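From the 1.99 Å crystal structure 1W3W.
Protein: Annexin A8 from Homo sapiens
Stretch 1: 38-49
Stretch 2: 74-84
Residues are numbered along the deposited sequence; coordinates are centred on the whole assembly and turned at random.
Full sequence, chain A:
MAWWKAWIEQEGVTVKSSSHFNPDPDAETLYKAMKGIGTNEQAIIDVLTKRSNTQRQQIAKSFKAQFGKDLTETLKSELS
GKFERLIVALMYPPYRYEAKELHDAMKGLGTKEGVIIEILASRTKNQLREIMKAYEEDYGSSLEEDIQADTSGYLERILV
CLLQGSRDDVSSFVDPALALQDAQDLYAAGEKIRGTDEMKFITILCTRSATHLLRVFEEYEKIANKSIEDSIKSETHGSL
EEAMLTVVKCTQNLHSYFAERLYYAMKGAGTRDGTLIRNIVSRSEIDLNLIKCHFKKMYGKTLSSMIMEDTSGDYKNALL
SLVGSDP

Stretch 1 (38-49) GTNEQAIIDVLT
Stretch 2 74-84: TLKSELSGKFE

Stretch 1 of this annexin A8 chain enters through a loop, Gly38 to Asn40, and then forms a helix beginning at Glu41. Gly38 has phi/psi of 93/152, where a CB would jam against the preceding carbonyl. Asn40 (chi1 t) caps the helix: its OD1 accepts from Ala43 N at 3.3 Å. Further along, regular i to i+4 bonds hold the helix, such as Leu48 N to Ile44 O at 3.0 Å.

Stretch 2 is a helix end, a short break and a new helix. No hydrogen bond links the stretches. Side chains make the contact, which buries 333 Å² in total. The CA atoms of Thr39 and Glu78 lie 7.7 Å apart, and those of Ile44 and Leu75 9.4 Å apart.

Thr74 begins the stretch in helical conformation and does not touch stretch 1. Leu75 is buried. Its CA-to-CB bond points sideways, but its end comes nearer. Its chi angles, -99° and 13°, both lie off the usual wells. Leu75 CD2 meets Leu48 CD1 at 4.1 Å, an apolar contact. Leu48 is in the m, t rotamer.

Lys76 and Ser77 continue the helix without reaching stretch 1. Glu78 closes it, with Glu78 N bonded to Thr74 O at 2.9 Å. Its CA-to-CB bond points toward stretch 1, and its chi1 and chi2 are both m. Glu78 OE1 lies 4.0 Å from Thr39 OG1, too far for a hydrogen bond.

Leu79 leaves helical geometry at phi/psi -106/164, although its N still bonds to Leu75 O at 3.0 Å. Its rotamer is m, t. Leu79 CD2 is a shared contact point: it lies 4.0 Å from Thr39 CG2, 4.1 Å from Ile44 CD1 and 4.5 Å from Glu41 CG. Thr39 is m and Ile44 is m, t. The threonine methyl and the isoleucine end give this leucine apolar neighbours.

Ser80 remains extended at -137/164. Gly81 follows at 70/-152, a positive phi that favours glycine. Lys82 is helical and lies out of reach of stretch 1.

Phe83 has the largest covered area of any residue here, 71 Å². Its CA-to-CB bond points toward stretch 1, with chi1 t and chi2 58°. Ile45 CG1 sits at the ring edge, 3.7 Å from Phe83 CE1. Ile45 is m, t. Glu41 CG approaches Phe83 CE2 obliquely at 3.8 Å, so the glutamate offers an aliphatic carbon to the ring. Glu84 ends the stretch in helix, its N bonded to Ser80 O at 3.2 Å.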

ATOM      1  N   GLY A  38      13.786  -3.265  32.050  1.00 27.48           N
ATOM      2  CA  GLY A  38      14.534  -3.376  30.818  1.00 27.57           C
ATOM      3  C   GLY A  38      13.764  -4.126  29.739  1.00 27.12           C
ATOM      4  O   GLY A  38      12.909  -4.980  30.009  1.00 27.06           O
ATOM      5  N   THR A  39      14.085  -3.777  28.502  1.00 26.59           N
ATOM      6  CA  THR A  39      13.455  -4.338  27.317  1.00 26.09           C
ATOM      7  C   THR A  39      14.550  -4.835  26.387  1.00 25.21           C
ATOM      8  O   THR A  39      15.483  -4.086  26.091  1.00 24.87           O
ATOM      9  CB  THR A  39      12.641  -3.242  26.607  1.00 26.46           C
ATOM     10  OG1 THR A  39      11.564  -2.817  27.451  1.00 27.72           O
ATOM     11  CG2 THR A  39      11.941  -3.792  25.356  1.00 27.01           C
ATOM     12  N   ASN A  40      14.450  -6.092  25.962  1.00 23.71           N
ATOM     13  CA  ASN A  40      15.367  -6.678  24.988  1.00 23.30           C
ATOM     14  C   ASN A  40      14.774  -6.543  23.592  1.00 22.30           C
ATOM     15  O   ASN A  40      14.073  -7.426  23.109  1.00 21.14           O
ATOM     16  CB  ASN A  40      15.623  -8.150  25.321  1.00 23.60           C
ATOM     17  CG  ASN A  40      16.748  -8.763  24.478  1.00 24.87           C
ATOM     18  OD1 ASN A  40      17.151  -8.211  23.453  1.00 24.89           O
ATOM     19  ND2 ASN A  40      17.261  -9.904  24.923  1.00 26.42           N
ATOM     20  N   GLU A  41      15.053  -5.421  22.948  1.00 21.72           N
ATOM     21  CA  GLU A  41      14.460  -5.105  21.654  1.00 21.53           C
ATOM     22  C   GLU A  41      14.924  -6.052  20.562  1.00 20.65           C
ATOM     23  O   GLU A  41      14.184  -6.341  19.642  1.00 19.54           O
ATOM     24  CB  GLU A  41      14.785  -3.670  21.250  1.00 21.87           C
ATOM     25  CG  GLU A  41      14.061  -2.623  22.081  1.00 23.93           C
ATOM     26  CD  GLU A  41      14.892  -2.083  23.240  1.00 26.97           C
ATOM     27  OE1 GLU A  41      14.403  -1.155  23.918  1.00 28.92           O
ATOM     28  OE2 GLU A  41      16.024  -2.564  23.468  1.00 27.37           O
ATOM     29  N   GLN A  42      16.158  -6.522  20.663  1.00 20.21           N
ATOM     30  CA  GLN A  42      16.712  -7.409  19.662  1.00 20.00           C
ATOM     31  C   GLN A  42      15.966  -8.733  19.624  1.00 19.20           C
ATOM     32  O   GLN A  42      15.729  -9.267  18.549  1.00 18.81           O
ATOM     33  CB  GLN A  42      18.209  -7.651  19.920  1.00 20.82           C
ATOM     34  CG  GLN A  42      18.897  -8.440  18.812  1.00 21.70           C
ATOM     35  CD  GLN A  42      18.828  -7.738  17.469  1.00 22.86           C
ATOM     36  OE1 GLN A  42      18.408  -8.328  16.468  1.00 25.41           O
ATOM     37  NE2 GLN A  42      19.213  -6.482  17.445  1.00 23.05           N
ATOM     38  N   ALA A  43      15.593  -9.262  20.791  1.00 18.30           N
ATOM     39  CA  ALA A  43      14.838 -10.502  20.860  1.00 17.82           C
ATOM     40  C   ALA A  43      13.454 -10.332  20.236  1.00 17.47           C
ATOM     41  O   ALA A  43      12.921 -11.271  19.669  1.00 17.34           O
ATOM     42  CB  ALA A  43      14.705 -10.975  22.298  1.00 18.19           C
ATOM     43  N   ILE A  44      12.881  -9.134  20.347  1.00 16.68           N
ATOM     44  CA  ILE A  44      11.604  -8.838  19.714  1.00 16.87           C
ATOM     45  C   ILE A  44      11.769  -8.834  18.179  1.00 16.38           C
ATOM     46  O   ILE A  44      10.960  -9.427  17.485  1.00 16.04           O
ATOM     47  CB  ILE A  44      11.010  -7.504  20.251  1.00 16.89           C
ATOM     48  CG1 ILE A  44      10.596  -7.684  21.723  1.00 17.86           C
ATOM     49  CG2 ILE A  44       9.809  -7.070  19.433  1.00 17.29           C
ATOM     50  CD1 ILE A  44      10.392  -6.397  22.470  1.00 19.33           C
ATOM     51  N   ILE A  45      12.831  -8.200  17.684  1.00 16.10           N
ATOM     52  CA  ILE A  45      13.172  -8.216  16.254  1.00 16.42           C
ATOM     53  C   ILE A  45      13.367  -9.649  15.759  1.00 16.38           C
ATOM     54  O   ILE A  45      12.811 -10.034  14.745  1.00 16.57           O
ATOM     55  CB  ILE A  45      14.447  -7.371  15.980  1.00 16.52           C
ATOM     56  CG1 ILE A  45      14.189  -5.895  16.251  1.00 16.92           C
ATOM     57  CG2 ILE A  45      14.956  -7.556  14.522  1.00 17.09           C
ATOM     58  CD1 ILE A  45      15.462  -5.060  16.232  1.00 16.97           C
ATOM     59  N   ASP A  46      14.117 -10.448  16.507  1.00 16.65           N
ATOM     60  CA  ASP A  46      14.492 -11.794  16.078  1.00 17.55           C
ATOM     61  C   ASP A  46      13.310 -12.726  15.965  1.00 17.31           C
ATOM     62  O   ASP A  46      13.344 -13.633  15.169  1.00 17.75           O
ATOM     63  CB  ASP A  46      15.517 -12.415  17.028  1.00 18.18           C
ATOM     64  CG  ASP A  46      16.898 -11.799  16.879  1.00 20.78           C
ATOM     65  OD1 ASP A  46      17.109 -10.957  15.980  1.00 23.96           O
ATOM     66  OD2 ASP A  46      17.829 -12.095  17.639  1.00 25.22           O
ATOM     67  N   VAL A  47      12.261 -12.510  16.755  1.00 16.96           N
ATOM     68  CA  VAL A  47      11.060 -13.325  16.635  1.00 16.97           C
ATOM     69  C   VAL A  47      10.119 -12.749  15.563  1.00 16.55           C
ATOM     70  O   VAL A  47       9.755 -13.434  14.598  1.00 16.81           O
ATOM     71  CB  VAL A  47      10.326 -13.443  17.994  1.00 17.28           C
ATOM     72  CG1 VAL A  47       8.965 -14.111  17.830  1.00 18.68           C
ATOM     73  CG2 VAL A  47      11.172 -14.221  19.003  1.00 18.62           C
ATOM     74  N   LEU A  48       9.717 -11.494  15.715  1.00 15.99           N
ATOM     75  CA  LEU A  48       8.615 -10.985  14.907  1.00 16.55           C
ATOM     76  C   LEU A  48       8.956 -10.727  13.442  1.00 16.70           C
ATOM     77  O   LEU A  48       8.075 -10.882  12.600  1.00 17.32           O
ATOM     78  CB  LEU A  48       7.989  -9.752  15.552  1.00 16.37           C
ATOM     79  CG  LEU A  48       7.403 -10.073  16.925  1.00 17.16           C
ATOM     80  CD1 LEU A  48       6.872  -8.817  17.561  1.00 18.86           C
ATOM     81  CD2 LEU A  48       6.313 -11.144  16.822  1.00 18.43           C
ATOM     82  N   THR A  49      10.191 -10.338  13.125  1.00 17.16           N
ATOM     83  CA  THR A  49      10.586 -10.169  11.709  1.00 17.68           C
ATOM     84  C   THR A  49      11.029 -11.443  11.012  1.00 18.52           C
ATOM     85  O   THR A  49      11.224 -11.418   9.806  1.00 18.84           O
ATOM     86  CB  THR A  49      11.706  -9.127  11.517  1.00 17.97           C
ATOM     87  OG1 THR A  49      12.934  -9.604  12.099  1.00 17.66           O
ATOM     88  CG2 THR A  49      11.373  -7.824  12.210  1.00 17.75           C
ATOM     89  N   THR A  74       0.468  -4.957  24.620  1.00 23.15           N
ATOM     90  CA  THR A  74       1.680  -5.008  25.412  1.00 23.25           C
ATOM     91  C   THR A  74       2.839  -4.371  24.643  1.00 23.43           C
ATOM     92  O   THR A  74       3.587  -3.569  25.193  1.00 23.21           O
ATOM     93  CB  THR A  74       1.992  -6.467  25.785  1.00 23.32           C
ATOM     94  OG1 THR A  74       0.945  -6.966  26.618  1.00 22.68           O
ATOM     95  CG2 THR A  74       3.237  -6.585  26.647  1.00 23.77           C
ATOM     96  N   LEU A  75       2.965  -4.719  23.367  1.00 23.62           N
ATOM     97  CA  LEU A  75       3.960  -4.106  22.485  1.00 24.35           C
ATOM     98  C   LEU A  75       3.809  -2.572  22.410  1.00 25.20           C
ATOM     99  O   LEU A  75       4.800  -1.846  22.437  1.00 24.58           O
ATOM    100  CB  LEU A  75       3.841  -4.696  21.069  1.00 24.03           C
ATOM    101  CG  LEU A  75       4.773  -5.813  20.555  1.00 25.13           C
ATOM    102  CD1 LEU A  75       5.609  -6.507  21.577  1.00 24.89           C
ATOM    103  CD2 LEU A  75       3.986  -6.816  19.674  1.00 23.72           C
ATOM    104  N   LYS A  76       2.569  -2.094  22.309  1.00 26.63           N
ATOM    105  CA  LYS A  76       2.282  -0.653  22.242  1.00 28.27           C
ATOM    106  C   LYS A  76       2.738   0.083  23.510  1.00 28.49           C
ATOM    107  O   LYS A  76       3.263   1.190  23.436  1.00 28.84           O
ATOM    108  CB  LYS A  76       0.782  -0.388  22.021  1.00 28.83           C
ATOM    109  CG  LYS A  76       0.299  -0.569  20.601  1.00 31.51           C
ATOM    110  CD  LYS A  76      -1.098   0.043  20.394  1.00 34.53           C
ATOM    111  CE  LYS A  76      -1.893  -0.704  19.327  1.00 37.04           C
ATOM    112  NZ  LYS A  76      -2.837   0.168  18.535  1.00 40.27           N
ATOM    113  N   SER A  77       2.546  -0.547  24.663  1.00 28.66           N
ATOM    114  CA  SER A  77       2.954   0.018  25.942  1.00 29.04           C
ATOM    115  C   SER A  77       4.460  -0.037  26.189  1.00 28.75           C
ATOM    116  O   SER A  77       5.034   0.885  26.759  1.00 29.33           O
ATOM    117  CB  SER A  77       2.249  -0.727  27.074  1.00 29.20           C
ATOM    118  OG  SER A  77       0.852  -0.781  26.814  1.00 31.82           O
ATOM    119  N   GLU A  78       5.104  -1.115  25.771  1.00 27.84           N
ATOM    120  CA  GLU A  78       6.493  -1.337  26.117  1.00 27.53           C
ATOM    121  C   GLU A  78       7.443  -0.615  25.185  1.00 26.69           C
ATOM    122  O   GLU A  78       8.532  -0.255  25.587  1.00 26.96           O
ATOM    123  CB  GLU A  78       6.808  -2.841  26.115  1.00 28.23           C
ATOM    124  CG  GLU A  78       6.151  -3.590  27.260  1.00 29.86           C
ATOM    125  CD  GLU A  78       6.593  -3.060  28.610  1.00 33.68           C
ATOM    126  OE1 GLU A  78       7.820  -3.006  28.844  1.00 34.24           O
ATOM    127  OE2 GLU A  78       5.714  -2.669  29.409  1.00 36.71           O
ATOM    128  N   LEU A  79       7.040  -0.420  23.933  1.00 25.87           N
ATOM    129  CA  LEU A  79       7.916   0.150  22.923  1.00 24.90           C
ATOM    130  C   LEU A  79       7.509   1.586  22.615  1.00 24.60           C
ATOM    131  O   LEU A  79       6.404   2.009  22.926  1.00 24.50           O
ATOM    132  CB  LEU A  79       7.844  -0.700  21.646  1.00 25.06           C
ATOM    133  CG  LEU A  79       8.220  -2.180  21.819  1.00 24.05           C
ATOM    134  CD1 LEU A  79       8.135  -2.902  20.502  1.00 23.98           C
ATOM    135  CD2 LEU A  79       9.611  -2.325  22.406  1.00 24.28           C
ATOM    136  N   SER A  80       8.407   2.323  21.978  1.00 24.43           N
ATOM    137  CA  SER A  80       8.132   3.693  21.564  1.00 24.62           C
ATOM    138  C   SER A  80       8.636   4.003  20.161  1.00 23.82           C
ATOM    139  O   SER A  80       9.425   3.260  19.582  1.00 23.43           O
ATOM    140  CB  SER A  80       8.765   4.676  22.563  1.00 24.57           C
ATOM    141  OG  SER A  80      10.169   4.483  22.597  1.00 26.89           O
ATOM    142  N   GLY A  81       8.132   5.108  19.621  1.00 23.53           N
ATOM    143  CA  GLY A  81       8.660   5.709  18.414  1.00 23.16           C
ATOM    144  C   GLY A  81       8.404   4.899  17.161  1.00 22.22           C
ATOM    145  O   GLY A  81       7.436   4.136  17.085  1.00 21.33           O
ATOM    146  N   LYS A  82       9.305   5.060  16.195  1.00 21.35           N
ATOM    147  CA  LYS A  82       9.185   4.418  14.897  1.00 20.95           C
ATOM    148  C   LYS A  82       9.261   2.904  15.044  1.00 19.86           C
ATOM    149  O   LYS A  82       8.550   2.193  14.371  1.00 19.10           O
ATOM    150  CB  LYS A  82      10.259   4.938  13.938  1.00 21.19           C
ATOM    151  CG  LYS A  82      10.058   6.414  13.563  1.00 23.06           C
ATOM    152  CD  LYS A  82      11.249   6.955  12.767  1.00 26.14           C
ATOM    153  CE  LYS A  82      11.647   8.377  13.163  1.00 28.39           C
ATOM    154  NZ  LYS A  82      11.557   9.296  11.991  1.00 29.70           N
ATOM    155  N   PHE A  83      10.096   2.431  15.962  1.00 19.40           N
ATOM    156  CA  PHE A  83      10.237   1.017  16.235  1.00 19.17           C
ATOM    157  C   PHE A  83       8.902   0.423  16.651  1.00 18.70           C
ATOM    158  O   PHE A  83       8.521  -0.619  16.172  1.00 18.45           O
ATOM    159  CB  PHE A  83      11.285   0.781  17.317  1.00 19.27           C
ATOM    160  CG  PHE A  83      11.546  -0.670  17.614  1.00 19.27           C
ATOM    161  CD1 PHE A  83      11.976  -1.531  16.618  1.00 18.32           C
ATOM    162  CD2 PHE A  83      11.384  -1.169  18.896  1.00 17.43           C
ATOM    163  CE1 PHE A  83      12.225  -2.851  16.896  1.00 17.67           C
ATOM    164  CE2 PHE A  83      11.640  -2.503  19.173  1.00 18.01           C
ATOM    165  CZ  PHE A  83      12.055  -3.342  18.174  1.00 17.14           C
ATOM    166  N   GLU A  84       8.190   1.092  17.541  1.00 18.46           N
ATOM    167  CA  GLU A  84       6.844   0.667  17.921  1.00 18.40           C
ATOM    168  C   GLU A  84       5.866   0.646  16.740  1.00 17.29           C
ATOM    169  O   GLU A  84       5.068  -0.284  16.610  1.00 16.56           O
ATOM    170  CB  GLU A  84       6.283   1.573  19.020  1.00 19.00           C
ATOM    171  CG  GLU A  84       4.927   1.125  19.544  1.00 21.35           C
ATOM    172  CD  GLU A  84       3.748   1.890  18.972  1.00 26.56           C
ATOM    173  OE1 GLU A  84       2.614   1.543  19.344  1.00 32.51           O
ATOM    174  OE2 GLU A  84       3.927   2.824  18.161  1.00 28.55           O
TER